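Local coordinates for protein, Family 18 Chitinase (Crocus vernus, PDB 3SIM) that probably hydrolyses chitin, as a plant family 18 glycosyl hydrolase built on a TIM barrel, at residues L2-I7 and Q30-F35; G50-F55 and D100-N105; Y185-Y190 and L216-T221; D120-D125 and G152-A157. All coordinates share one frame; numbering follows the deposited sequence.

Contacts 1, 3 and 4 pair neighbouring barrel strands, or the loop leaving one, in the barrel that carries the probable active site; contact 2 reaches its sheet only through the short antiparallel strand 53-54. Along the chain they run in series 1, 2, 4, 3. Contact 1 lies about 6 Å from the chain's centre; contacts 4 and 3 lie about 12 and 13 Å from contact 1, centre to centre, and touch it through Tyr-6 with Asp-123 and Leu-2 with Leu-216. Contact 2, about 21 Å from contact 1 between centres, joins it where Phe-55 N meets Phe-35 O. Contacts 2 and 3 lie about 28 Å apart between centres, on opposite sides of the chain's centre.

Contact 1: residues L2-I7 and Q30-F35; sequences LFVEYI and QFVLSF
Val-32 holds CG1 anti to its backbone N (chi1 179°) and Tyr-6 holds its ring anti to the carbonyl carbon (chi1 -69°), so that the two side chains run alongside each other in the same direction. Val-32 CB stands over one face of the tyrosine ring, toward its rim, in a CH-pi contact 4.2 Å from the centroid, while Val-32 CG1 comes to 3.6 Å from Tyr-6 CE1. The other branch, Val-32 CG2, meets Val-4 CG1 at 3.6 Å. Ser-34 OG sits at the ring's edge, near its plane. Beyond the ring, Tyr-6 OH is hydrogen-bonded to Ser-160 and Asn-184. Gln-30, extended past CG, lays its amide carbon CD against Leu-2 CD2 at 3.6 Å, with Val-4 CG2 near NE2. An alanine here would probably open a gap beside Leu-2 and leave its CD2 methyl without the amide it packs on. On the other face Ile-7 CG2 touches Phe-31 CD2 (4.1 Å) and, more loosely, Leu-33 CD2. Five backbone hydrogen bonds lace the strands, from Gln-30 N to Phe-3 O at 2.9 Å through to Ser-34 N to Ile-7 O at 2.8 Å. The strand axes run parallel within 24°, and on its other side 2-7 pairs with 250-253, the last barrel strand, which closes the barrel. Strands 2-7 and 28-37 are the first two parallel neighbours of a TIM barrel.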
loop_
_atom_site.group_PDB
_atom_site.type_symbol
_atom_site.label_atom_id
_atom_site.label_comp_id
_atom_site.label_asym_id
_atom_site.label_seq_id
_atom_site.Cartn_x
_atom_site.Cartn_y
_atom_site.Cartn_z
ATOM N N LEU A 2 10.787 7.737 -5.763
ATOM C CA LEU A 2 9.707 6.779 -5.636
ATOM C C LEU A 2 8.372 7.471 -5.496
ATOM O O LEU A 2 8.179 8.293 -4.647
ATOM C CB LEU A 2 9.887 5.967 -4.395
ATOM C CG LEU A 2 9.524 4.528 -4.105
ATOM C CD1 LEU A 2 9.203 4.369 -2.768
ATOM C CD2 LEU A 2 8.670 3.747 -5.041
ATOM N N PHE A 3 7.446 7.055 -6.331
ATOM C CA PHE A 3 6.052 7.425 -6.246
ATOM C C PHE A 3 5.158 6.193 -6.307
ATOM O O PHE A 3 5.250 5.434 -7.213
ATOM C CB PHE A 3 5.704 8.428 -7.346
ATOM C CG PHE A 3 4.274 8.896 -7.341
ATOM C CD1 PHE A 3 3.374 8.428 -8.270
ATOM C CD2 PHE A 3 3.855 9.849 -6.454
ATOM C CE1 PHE A 3 2.097 8.838 -8.270
ATOM C CE2 PHE A 3 2.605 10.266 -6.429
ATOM C CZ PHE A 3 1.700 9.770 -7.328
ATOM N N VAL A 4 4.298 6.058 -5.328
ATOM C CA VAL A 4 3.379 4.961 -5.141
ATOM C C VAL A 4 1.892 5.387 -5.304
ATOM O O VAL A 4 1.414 6.228 -4.635
ATOM C CB VAL A 4 3.593 4.321 -3.786
ATOM C CG1 VAL A 4 2.778 3.131 -3.653
ATOM C CG2 VAL A 4 5.017 4.009 -3.535
ATOM N N GLU A 5 1.227 4.757 -6.245
ATOM C CA GLU A 5 -0.175 4.948 -6.579
ATOM C C GLU A 5 -1.089 3.755 -6.279
ATOM O O GLU A 5 -1.073 2.799 -6.980
ATOM C CB GLU A 5 -0.317 5.354 -8.047
ATOM C CG GLU A 5 -1.677 5.762 -8.515
ATOM C CD GLU A 5 -2.085 7.246 -8.157
ATOM O OE1 GLU A 5 -1.328 7.957 -7.570
ATOM O OE2 GLU A 5 -3.157 7.673 -8.461
ATOM N N TYR A 6 -1.894 3.837 -5.229
ATOM C CA TYR A 6 -2.911 2.810 -4.985
ATOM C C TYR A 6 -4.037 2.830 -6.085
ATOM O O TYR A 6 -4.382 3.858 -6.519
ATOM C CB TYR A 6 -3.456 2.834 -3.561
ATOM C CG TYR A 6 -2.452 2.386 -2.513
ATOM C CD1 TYR A 6 -2.492 1.141 -1.954
ATOM C CD2 TYR A 6 -1.396 3.179 -2.178
ATOM C CE1 TYR A 6 -1.540 0.763 -1.009
ATOM C CE2 TYR A 6 -0.459 2.814 -1.289
ATOM C CZ TYR A 6 -0.515 1.613 -0.695
ATOM O OH TYR A 6 0.428 1.288 0.193
ATOM N N ILE A 7 -4.496 1.679 -6.517
ATOM C CA ILE A 7 -5.487 1.560 -7.573
ATOM C C ILE A 7 -6.337 0.276 -7.516
ATOM O O ILE A 7 -5.905 -0.780 -7.160
ATOM C CB ILE A 7 -4.857 1.725 -9.019
ATOM C CG1 ILE A 7 -5.919 1.751 -10.144
ATOM C CG2 ILE A 7 -3.955 0.650 -9.308
ATOM C CD1 ILE A 7 -5.459 2.239 -11.372
ATOM N N GLN A 30 5.469 2.910 -8.688
ATOM C CA GLN A 30 4.774 1.665 -8.353
ATOM C C GLN A 30 3.253 1.811 -8.270
ATOM O O GLN A 30 2.761 2.494 -7.432
ATOM C CB GLN A 30 5.361 0.979 -7.120
ATOM C CG GLN A 30 6.870 1.012 -6.998
ATOM C CD GLN A 30 7.461 0.403 -5.705
ATOM O OE1 GLN A 30 8.606 0.025 -5.682
ATOM N NE2 GLN A 30 6.713 0.381 -4.665
ATOM N N PHE A 31 2.549 1.176 -9.186
ATOM C CA PHE A 31 1.129 0.864 -9.040
ATOM C C PHE A 31 0.912 -0.139 -7.891
ATOM O O PHE A 31 1.687 -1.037 -7.741
ATOM C CB PHE A 31 0.488 0.400 -10.351
ATOM C CG PHE A 31 0.179 1.521 -11.339
ATOM C CD1 PHE A 31 0.866 1.632 -12.521
ATOM C CD2 PHE A 31 -0.784 2.435 -11.096
ATOM C CE1 PHE A 31 0.584 2.653 -13.394
ATOM C CE2 PHE A 31 -1.050 3.417 -11.951
ATOM C CZ PHE A 31 -0.371 3.535 -13.105
ATOM N N VAL A 32 -0.091 0.061 -7.054
ATOM C CA VAL A 32 -0.452 -0.934 -6.050
ATOM C C VAL A 32 -1.937 -1.431 -6.100
ATOM O O VAL A 32 -2.853 -0.722 -5.749
ATOM C CB VAL A 32 -0.003 -0.510 -4.574
ATOM C CG1 VAL A 32 -0.391 -1.511 -3.574
ATOM C CG2 VAL A 32 1.423 -0.138 -4.498
ATOM N N LEU A 33 -2.138 -2.646 -6.554
ATOM C CA LEU A 33 -3.488 -3.185 -6.771
ATOM C C LEU A 33 -4.278 -3.444 -5.440
ATOM O O LEU A 33 -3.815 -4.120 -4.594
ATOM C CB LEU A 33 -3.428 -4.453 -7.618
ATOM C CG LEU A 33 -2.877 -4.407 -9.031
ATOM C CD1 LEU A 33 -2.604 -5.758 -9.593
ATOM C CD2 LEU A 33 -3.816 -3.628 -9.915
ATOM N N SER A 34 -5.456 -2.894 -5.317
ATOM C CA SER A 34 -6.206 -3.051 -4.100
ATOM C C SER A 34 -7.598 -3.650 -4.262
ATOM O O SER A 34 -8.422 -3.055 -4.864
ATOM C CB SER A 34 -6.341 -1.698 -3.384
ATOM O OG SER A 34 -5.421 -0.743 -3.760
ATOM N N PHE A 35 -7.876 -4.804 -3.699
ATOM C CA PHE A 35 -7.060 -5.618 -2.846
ATOM C C PHE A 35 -7.171 -7.144 -3.181
ATOM O O PHE A 35 -8.073 -7.581 -3.809
ATOM C CB PHE A 35 -7.482 -5.437 -1.385
ATOM C CG PHE A 35 -7.312 -4.054 -0.837
ATOM C CD1 PHE A 35 -6.170 -3.691 -0.216
ATOM C CD2 PHE A 35 -8.320 -3.135 -0.928
ATOM C CE1 PHE A 35 -6.023 -2.461 0.289
ATOM C CE2 PHE A 35 -8.169 -1.877 -0.417
ATOM C CZ PHE A 35 -7.022 -1.541 0.190
#

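Contact 2: residues G50-F55 and D100-N105; sequences GKFNVF and DSWVSN. With ACT (acetate ion), chain C.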
loop_
_atom_site.group_PDB
_atom_site.type_symbol
_atom_site.label_atom_id
_atom_site.label_comp_id
_atom_site.label_asym_id
_atom_site.label_seq_id
_atom_site.Cartn_x
_atom_site.Cartn_y
_atom_site.Cartn_z
ATOM N N GLY A 50 -5.988 -17.583 4.853
ATOM C CA GLY A 50 -4.931 -17.316 3.924
ATOM C C GLY A 50 -5.086 -17.796 2.475
ATOM O O GLY A 50 -4.156 -17.728 1.749
ATOM N N LYS A 51 -6.271 -18.231 2.078
ATOM C CA LYS A 51 -6.527 -18.448 0.690
ATOM C C LYS A 51 -6.996 -17.163 -0.009
ATOM O O LYS A 51 -8.118 -16.842 0.037
ATOM C CB LYS A 51 -7.522 -19.588 0.510
ATOM C CG LYS A 51 -7.090 -20.914 1.066
ATOM C CD LYS A 51 -8.093 -21.971 0.836
ATOM C CE LYS A 51 -7.756 -23.253 1.442
ATOM N NZ LYS A 51 -6.703 -24.014 0.848
ATOM N N PHE A 52 -6.096 -16.476 -0.667
ATOM C CA PHE A 52 -6.408 -15.204 -1.269
ATOM C C PHE A 52 -7.308 -15.254 -2.496
ATOM O O PHE A 52 -7.119 -16.043 -3.337
ATOM C CB PHE A 52 -5.116 -14.440 -1.499
ATOM C CG PHE A 52 -4.536 -13.924 -0.235
ATOM C CD1 PHE A 52 -4.912 -12.680 0.252
ATOM C CD2 PHE A 52 -3.738 -14.709 0.534
ATOM C CE1 PHE A 52 -4.431 -12.225 1.444
ATOM C CE2 PHE A 52 -3.280 -14.274 1.724
ATOM C CZ PHE A 52 -3.613 -13.008 2.169
ATOM N N ASN A 53 -8.261 -14.357 -2.532
ATOM C CA ASN A 53 -9.082 -14.028 -3.657
ATOM C C ASN A 53 -8.831 -12.590 -4.162
ATOM O O ASN A 53 -8.402 -11.789 -3.421
ATOM C CB ASN A 53 -10.557 -14.234 -3.303
ATOM C CG ASN A 53 -10.958 -15.682 -3.287
ATOM O OD1 ASN A 53 -10.774 -16.364 -4.231
ATOM N ND2 ASN A 53 -11.483 -16.127 -2.214
ATOM N N VAL A 54 -9.094 -12.342 -5.432
ATOM C CA VAL A 54 -8.889 -11.084 -6.104
ATOM C C VAL A 54 -10.124 -10.151 -6.001
ATOM O O VAL A 54 -11.106 -10.497 -6.487
ATOM C CB VAL A 54 -8.502 -11.321 -7.577
ATOM C CG1 VAL A 54 -8.638 -10.092 -8.406
ATOM C CG2 VAL A 54 -7.123 -11.881 -7.699
ATOM N N PHE A 55 -10.045 -9.011 -5.334
ATOM C CA PHE A 55 -11.211 -8.127 -5.192
ATOM C C PHE A 55 -11.260 -6.865 -6.051
ATOM O O PHE A 55 -12.204 -6.159 -6.059
ATOM C CB PHE A 55 -11.533 -7.863 -3.734
ATOM C CG PHE A 55 -12.111 -9.040 -3.010
ATOM C CD1 PHE A 55 -11.300 -9.965 -2.464
ATOM C CD2 PHE A 55 -13.462 -9.221 -2.880
ATOM C CE1 PHE A 55 -11.799 -11.030 -1.839
ATOM C CE2 PHE A 55 -13.962 -10.286 -2.221
ATOM C CZ PHE A 55 -13.136 -11.199 -1.714
ATOM N N ASP A 100 1.288 -22.068 10.575
ATOM C CA ASP A 100 1.792 -22.946 9.552
ATOM C C ASP A 100 0.763 -23.072 8.457
ATOM O O ASP A 100 1.093 -22.988 7.340
ATOM C CB ASP A 100 2.132 -24.350 10.082
ATOM C CG ASP A 100 3.509 -24.464 10.786
ATOM O OD1 ASP A 100 4.395 -23.641 10.683
ATOM O OD2 ASP A 100 3.709 -25.433 11.477
ATOM N N SER A 101 -0.496 -23.295 8.816
ATOM C CA SER A 101 -1.564 -23.446 7.846
ATOM C C SER A 101 -1.887 -22.185 7.032
ATOM O O SER A 101 -2.074 -22.270 5.887
ATOM C CB SER A 101 -2.811 -24.122 8.418
ATOM O OG SER A 101 -3.508 -23.282 9.227
ATOM N N TRP A 102 -1.915 -21.032 7.681
ATOM C CA TRP A 102 -2.115 -19.747 7.015
ATOM C C TRP A 102 -1.006 -19.437 6.000
ATOM O O TRP A 102 -1.281 -19.236 4.896
ATOM C CB TRP A 102 -2.245 -18.591 8.018
ATOM C CG TRP A 102 -2.756 -17.358 7.427
ATOM C CD1 TRP A 102 -4.036 -16.942 7.406
ATOM C CD2 TRP A 102 -2.006 -16.350 6.764
ATOM N NE1 TRP A 102 -4.128 -15.758 6.804
ATOM C CE2 TRP A 102 -2.905 -15.380 6.370
ATOM C CE3 TRP A 102 -0.662 -16.174 6.450
ATOM C CZ2 TRP A 102 -2.522 -14.279 5.668
ATOM C CZ3 TRP A 102 -0.294 -15.050 5.740
ATOM C CH2 TRP A 102 -1.225 -14.127 5.374
ATOM N N VAL A 103 0.240 -19.575 6.412
ATOM C CA VAL A 103 1.387 -19.346 5.573
ATOM C C VAL A 103 1.392 -20.282 4.330
ATOM O O VAL A 103 1.534 -19.836 3.252
ATOM C CB VAL A 103 2.698 -19.498 6.355
ATOM C CG1 VAL A 103 3.854 -19.512 5.435
ATOM C CG2 VAL A 103 2.849 -18.409 7.369
ATOM N N SER A 104 1.113 -21.560 4.519
ATOM C CA SER A 104 1.067 -22.478 3.393
ATOM C C SER A 104 0.003 -22.063 2.358
ATOM O O SER A 104 0.282 -22.008 1.200
ATOM C CB SER A 104 0.796 -23.890 3.884
ATOM O OG SER A 104 0.543 -24.717 2.817
ATOM N N ASN A 105 -1.189 -21.723 2.836
ATOM C CA ASN A 105 -2.248 -21.245 1.962
ATOM C C ASN A 105 -1.911 -19.917 1.238
ATOM O O ASN A 105 -2.168 -19.789 0.087
ATOM C CB ASN A 105 -3.590 -21.125 2.670
ATOM C CG ASN A 105 -4.191 -22.489 3.114
ATOM O OD1 ASN A 105 -3.991 -23.470 2.505
ATOM N ND2 ASN A 105 -4.935 -22.463 4.170
HETATM C C ACT C . -11.706 -19.785 -1.461
HETATM O O ACT C . -11.729 -20.488 -0.422
HETATM O OXT ACT C . -12.714 -19.053 -1.621
HETATM C CH3 ACT C . -10.543 -19.814 -2.433
#
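Gly-50 comes against Trp-102 of helix 99-116, their CA atoms 4.8 Å apart, with a positive phi of 82° that suits a residue without a side chain. A CB in its place would collide with Trp-102 O and crowd the carbonyl oxygen of the preceding residue. The chain then runs through Lys-51 and Phe-52 into the short strand 53-54. With Trp-102 CG anti to its backbone N (chi1 -166°), the indole turns one face to the glycine: Gly-50 CA lies 3.6 Å from the centroid of the five-membered ring, a CH-pi contact. The indole NE1 gives its proton to Asp-38. Phe-52 brings its ring edge, through CZ, to 3.9 Å from Trp-102 CZ2, and the two planes stand at 85°. Asn-105 projects toward the loop, its CB 3.6 Å from Gly-50 O. Lys-51 NZ, on a chain bent at its last torsion, bonds Asn-105 OD1 at 3.2 Å from well above the amide carbonyl plane; Asn-105 ND2 is held by Asn-49 O. Farther along, Asn-53 ND2 gives one hydrogen bond to OXT (3.2 Å) of an acetate ion, probably from the crystallisation liquor, and another to Tyr-39 O. Ser-109 OG, bonded to Phe-52 N and Asn-105 O, ties the loop to the next helical turn. The loop thus packs on the helix of the beta-alpha-beta crossover between barrel strands 76-83 and 121-125, on the outer layer of a TIM barrel.

Contact 3: residues Y185-Y190 and L216-T221; sequences YQFKAY and LISFST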
loop_
_atom_site.group_PDB
_atom_site.type_symbol
_atom_site.label_atom_id
_atom_site.label_comp_id
_atom_site.label_asym_id
_atom_site.label_seq_id
_atom_site.Cartn_x
_atom_site.Cartn_y
_atom_site.Cartn_z
ATOM N N TYR A 185 3.304 5.060 5.255
ATOM C CA TYR A 185 2.572 5.468 6.441
ATOM C C TYR A 185 1.386 6.286 5.995
ATOM O O TYR A 185 1.483 7.037 5.125
ATOM C CB TYR A 185 3.424 6.239 7.459
ATOM C CG TYR A 185 3.008 6.129 8.876
ATOM C CD1 TYR A 185 2.265 7.121 9.494
ATOM C CD2 TYR A 185 3.364 5.045 9.636
ATOM C CE1 TYR A 185 1.910 7.049 10.824
ATOM C CE2 TYR A 185 3.003 4.930 10.921
ATOM C CZ TYR A 185 2.253 5.924 11.533
ATOM O OH TYR A 185 1.859 5.787 12.807
ATOM N N GLN A 186 0.256 5.989 6.583
ATOM C CA GLN A 186 -1.036 6.534 6.235
ATOM C C GLN A 186 -1.314 7.854 7.053
ATOM O O GLN A 186 -2.028 7.882 8.023
ATOM C CB GLN A 186 -2.136 5.446 6.313
ATOM C CG GLN A 186 -2.036 4.226 5.392
ATOM C CD GLN A 186 -3.357 3.442 5.288
ATOM O OE1 GLN A 186 -3.399 2.255 5.482
ATOM N NE2 GLN A 186 -4.404 4.140 4.991
ATOM N N PHE A 187 -0.709 8.924 6.607
ATOM C CA PHE A 187 -0.831 10.222 7.237
ATOM C C PHE A 187 -2.286 10.767 7.173
ATOM O O PHE A 187 -2.666 11.543 7.966
ATOM C CB PHE A 187 0.253 11.228 6.799
ATOM C CG PHE A 187 1.646 10.908 7.296
ATOM C CD1 PHE A 187 2.095 11.338 8.509
ATOM C CD2 PHE A 187 2.492 10.167 6.539
ATOM C CE1 PHE A 187 3.342 11.021 8.938
ATOM C CE2 PHE A 187 3.718 9.868 6.964
ATOM C CZ PHE A 187 4.147 10.276 8.167
ATOM N N LYS A 188 -3.090 10.257 6.266
ATOM C CA LYS A 188 -4.484 10.671 6.206
ATOM C C LYS A 188 -5.290 10.277 7.470
ATOM O O LYS A 188 -6.308 10.787 7.718
ATOM C CB LYS A 188 -5.169 10.307 4.885
ATOM C CG LYS A 188 -5.087 8.911 4.447
ATOM C CD LYS A 188 -3.752 8.611 3.730
ATOM C CE LYS A 188 -3.683 7.219 3.205
ATOM N NZ LYS A 188 -4.868 6.627 3.397
ATOM N N ALA A 189 -4.733 9.411 8.284
ATOM C CA ALA A 189 -5.293 9.014 9.553
ATOM C C ALA A 189 -5.412 10.111 10.632
ATOM O O ALA A 189 -6.241 10.046 11.440
ATOM C CB ALA A 189 -4.646 7.776 10.077
ATOM N N TYR A 190 -4.548 11.089 10.592
ATOM C CA TYR A 190 -4.609 12.190 11.518
ATOM C C TYR A 190 -5.776 13.155 11.231
ATOM O O TYR A 190 -6.331 13.129 10.158
ATOM C CB TYR A 190 -3.286 12.915 11.544
ATOM C CG TYR A 190 -2.100 12.115 12.079
ATOM C CD1 TYR A 190 -1.884 11.975 13.430
ATOM C CD2 TYR A 190 -1.171 11.578 11.237
ATOM C CE1 TYR A 190 -0.826 11.303 13.898
ATOM C CE2 TYR A 190 -0.133 10.887 11.710
ATOM C CZ TYR A 190 0.033 10.745 13.037
ATOM O OH TYR A 190 1.072 10.092 13.490
ATOM N N LEU A 216 7.838 6.746 3.728
ATOM C CA LEU A 216 7.125 7.611 2.816
ATOM C C LEU A 216 6.035 8.484 3.471
ATOM O O LEU A 216 5.400 8.129 4.420
ATOM C CB LEU A 216 6.530 6.893 1.600
ATOM C CG LEU A 216 7.115 5.794 0.695
ATOM C CD1 LEU A 216 7.088 6.165 -0.713
ATOM C CD2 LEU A 216 8.453 5.220 1.077
ATOM N N ILE A 217 5.914 9.674 2.966
ATOM C CA ILE A 217 4.761 10.519 3.237
ATOM C C ILE A 217 3.584 10.221 2.287
ATOM O O ILE A 217 3.760 9.595 1.315
ATOM C CB ILE A 217 5.091 11.991 3.347
ATOM C CG1 ILE A 217 5.555 12.551 1.996
ATOM C CG2 ILE A 217 6.088 12.287 4.480
ATOM C CD1 ILE A 217 5.853 14.042 1.957
ATOM N N SER A 218 2.416 10.721 2.608
ATOM C CA SER A 218 1.212 10.396 1.862
ATOM C C SER A 218 0.054 11.391 1.980
ATOM O O SER A 218 -0.016 12.123 2.881
ATOM C CB SER A 218 0.744 8.992 2.245
ATOM O OG SER A 218 0.290 8.939 3.516
ATOM N N PHE A 219 -0.852 11.320 1.042
ATOM C CA PHE A 219 -2.134 11.996 1.069
ATOM C C PHE A 219 -3.261 11.190 0.369
ATOM O O PHE A 219 -2.999 10.351 -0.419
ATOM C CB PHE A 219 -2.057 13.422 0.513
ATOM C CG PHE A 219 -1.645 13.520 -0.940
ATOM C CD1 PHE A 219 -2.546 13.396 -1.946
ATOM C CD2 PHE A 219 -0.338 13.795 -1.278
ATOM C CE1 PHE A 219 -2.137 13.519 -3.276
ATOM C CE2 PHE A 219 0.052 13.910 -2.598
ATOM C CZ PHE A 219 -0.838 13.765 -3.580
ATOM N N SER A 220 -4.485 11.556 0.667
ATOM C CA SER A 220 -5.694 11.027 0.061
ATOM C C SER A 220 -6.348 12.042 -0.866
ATOM O O SER A 220 -6.331 13.197 -0.620
ATOM C CB SER A 220 -6.702 10.555 1.107
ATOM O OG SER A 220 -8.000 10.418 0.642
ATOM N N THR A 221 -6.858 11.550 -1.959
ATOM C CA THR A 221 -7.631 12.308 -2.912
ATOM C C THR A 221 -9.166 12.031 -2.758
ATOM O O THR A 221 -9.914 12.343 -3.585
ATOM C CB THR A 221 -7.078 12.076 -4.336
ATOM O OG1 THR A 221 -7.348 10.736 -4.744
ATOM C CG2 THR A 221 -5.531 12.464 -4.399
#
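Hydrogen bonding between the segments centres on Ser-218, whose OG stands between its own backbone N and carbonyl carbon (chi1 69°) and gives its proton to Tyr-185 O. The bond is 2.8 Å from Ser-218 OG to Tyr-185 O and lies in the plane of the carbonyl. The same oxygen also receives a weak bond from Phe-187 N, so two donors draw on it at the start of the 3-10 turn 187-189. Aromatic contacts come next. The Phe-187 ring turns its edge to strand 215-220: CE2 reaches Leu-216 O at 3.5 Å in the ring plane, and Ser-218 OG lies near the same plane, 3.9 Å from CD2. Tyr-185 CD1 sits over the centre of one ring face. These residues follow barrel strand 182-184, whose parallel neighbour is strand 215-220, so the contact belongs to the C-terminal rim of a TIM barrel, the end at which family 18 enzymes keep their substrate groove. Apolar packing adds Ile-217 CG2, 4.2 Å from Phe-187 CE2, and the stem of Lys-188. Its chain bends at chi2, bringing CG within 4.1 Å of Ser-220 CB and CD within 4.1 Å of Ser-218 OG. Among charged and polar tips, the Lys-188 ammonium makes a cation-pi contact with Trp-253. Ser-220 OG bonds to Gly-222 N, and Tyr-185 OH is taken by Asp-166 and Lys-209.

Contact 4: residues D120-D125 and G152-A157; sequences DGIDID and GVISFA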
loop_
_atom_site.group_PDB
_atom_site.type_symbol
_atom_site.label_atom_id
_atom_site.label_comp_id
_atom_site.label_asym_id
_atom_site.label_seq_id
_atom_site.Cartn_x
_atom_site.Cartn_y
_atom_site.Cartn_z
ATOM N N ASP A 120 5.482 -7.540 -9.269
ATOM C CA ASP A 120 6.819 -7.341 -8.759
ATOM C C ASP A 120 6.990 -7.269 -7.230
ATOM O O ASP A 120 8.079 -7.354 -6.706
ATOM C CB ASP A 120 7.354 -6.069 -9.383
ATOM C CG ASP A 120 7.205 -6.055 -10.881
ATOM O OD1 ASP A 120 7.975 -6.771 -11.515
ATOM O OD2 ASP A 120 6.281 -5.359 -11.361
ATOM N N GLY A 121 5.888 -7.074 -6.544
ATOM C CA GLY A 121 5.844 -6.854 -5.127
ATOM C C GLY A 121 4.527 -7.055 -4.399
ATOM O O GLY A 121 3.535 -7.261 -5.001
ATOM N N ILE A 122 4.571 -7.012 -3.081
ATOM C CA ILE A 122 3.376 -6.934 -2.237
ATOM C C ILE A 122 3.381 -5.782 -1.205
ATOM O O ILE A 122 4.408 -5.256 -0.862
ATOM C CB ILE A 122 2.926 -8.264 -1.578
ATOM C CG1 ILE A 122 3.634 -8.542 -0.273
ATOM C CG2 ILE A 122 3.097 -9.394 -2.469
ATOM C CD1 ILE A 122 4.988 -8.436 -0.352
ATOM N N ASP A 123 2.210 -5.442 -0.732
ATOM C CA ASP A 123 1.999 -4.443 0.293
ATOM C C ASP A 123 1.086 -5.029 1.380
ATOM O O ASP A 123 0.172 -5.725 1.095
ATOM C CB ASP A 123 1.412 -3.150 -0.255
ATOM C CG ASP A 123 0.957 -2.152 0.863
ATOM O OD1 ASP A 123 1.725 -1.778 1.743
ATOM O OD2 ASP A 123 -0.190 -1.814 0.892
ATOM N N ILE A 124 1.351 -4.670 2.610
ATOM C CA ILE A 124 0.555 -5.182 3.702
ATOM C C ILE A 124 -0.392 -4.140 4.291
ATOM O O ILE A 124 0.041 -3.162 4.814
ATOM C CB ILE A 124 1.406 -5.794 4.832
ATOM C CG1 ILE A 124 2.553 -6.656 4.271
ATOM C CG2 ILE A 124 0.557 -6.431 5.815
ATOM C CD1 ILE A 124 2.131 -7.810 3.494
ATOM N N ASP A 125 -1.677 -4.345 4.127
ATOM C CA ASP A 125 -2.701 -3.405 4.589
ATOM C C ASP A 125 -3.874 -4.007 5.428
ATOM O O ASP A 125 -4.982 -3.663 5.234
ATOM C CB ASP A 125 -3.194 -2.468 3.471
ATOM C CG ASP A 125 -4.206 -1.330 4.002
ATOM O OD1 ASP A 125 -5.177 -1.128 3.349
ATOM O OD2 ASP A 125 -4.005 -0.774 5.049
ATOM N N GLY A 152 12.063 -16.348 -5.293
ATOM C CA GLY A 152 12.164 -15.390 -6.369
ATOM C C GLY A 152 10.871 -14.824 -6.954
ATOM O O GLY A 152 10.888 -14.309 -8.009
ATOM N N VAL A 153 9.757 -15.012 -6.273
ATOM C CA VAL A 153 8.447 -14.521 -6.657
ATOM C C VAL A 153 8.228 -12.975 -6.638
ATOM O O VAL A 153 7.536 -12.455 -7.439
ATOM C CB VAL A 153 7.308 -15.277 -5.898
ATOM C CG1 VAL A 153 5.985 -14.871 -6.419
ATOM C CG2 VAL A 153 7.500 -16.768 -6.009
ATOM N N ILE A 154 8.811 -12.309 -5.664
ATOM C CA ILE A 154 8.794 -10.859 -5.536
ATOM C C ILE A 154 10.166 -10.239 -5.337
ATOM O O ILE A 154 11.015 -10.808 -4.768
ATOM C CB ILE A 154 7.838 -10.354 -4.413
ATOM C CG1 ILE A 154 8.389 -10.684 -3.017
ATOM C CG2 ILE A 154 6.453 -10.826 -4.616
ATOM C CD1 ILE A 154 7.512 -10.425 -1.930
ATOM N N SER A 155 10.349 -9.077 -5.914
ATOM C CA SER A 155 11.416 -8.121 -5.605
ATOM C C SER A 155 11.375 -7.277 -4.304
ATOM O O SER A 155 12.374 -7.106 -3.655
ATOM C CB SER A 155 11.647 -7.197 -6.760
ATOM O OG SER A 155 12.166 -7.906 -7.805
ATOM N N PHE A 156 10.208 -6.709 -4.027
ATOM C CA PHE A 156 9.978 -5.831 -2.907
ATOM C C PHE A 156 8.709 -6.083 -2.095
ATOM O O PHE A 156 7.777 -6.712 -2.536
ATOM C CB PHE A 156 10.040 -4.343 -3.337
ATOM C CG PHE A 156 8.952 -3.924 -4.275
ATOM C CD1 PHE A 156 9.049 -4.129 -5.626
ATOM C CD2 PHE A 156 7.824 -3.299 -3.806
ATOM C CE1 PHE A 156 8.043 -3.754 -6.473
ATOM C CE2 PHE A 156 6.847 -2.913 -4.643
ATOM C CZ PHE A 156 6.956 -3.142 -5.982
ATOM N N ALA A 157 8.747 -5.565 -0.888
ATOM C CA ALA A 157 7.632 -5.500 0.032
ATOM C C ALA A 157 7.548 -4.220 0.890
ATOM O O ALA A 157 8.530 -3.726 1.348
ATOM C CB ALA A 157 7.612 -6.696 0.887
#
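Phe-156 leans its ring over Gly-121, and its path begins at CB, which carries CG between the backbone N and the carbonyl carbon (chi1 66°). On one side of the ring CD1 comes 3.5 Å from Asp-120 O and CE1 lies 3.8 Å from Asp-120 CB. At the tip, CZ and CE2 come near Gly-121 CA, which stands over the ring centre, 3.9 Å from the centroid, in a CH-pi contact. Any CB on Gly-121 would collide with CE2. An alanine at Phe-156 would probably leave Gly-121 CA without its ring cover and open a gap over that face of the strand pair. The two strands are the ends of a beta-alpha-beta crossover through helix 134-150, part of the TIM barrel, and 120-125 with Glu-127 spells the DxxDxDxE signature of family 18. In the backbone, Asp-120 O accepts Ser-155 N at 3.0 Å and, weakly, Phe-156 N, while Ile-122 N bonds Phe-156 O at 3.3 Å. On the opposite face Ile-122 CD1 presses on Ala-157 CB at 3.4 Å, tighter than usual, and meets Ile-154 CD1 at 3.6 Å, those two side chains crossing at about a right angle. Asp-120 OD2 turns to Val-78 N.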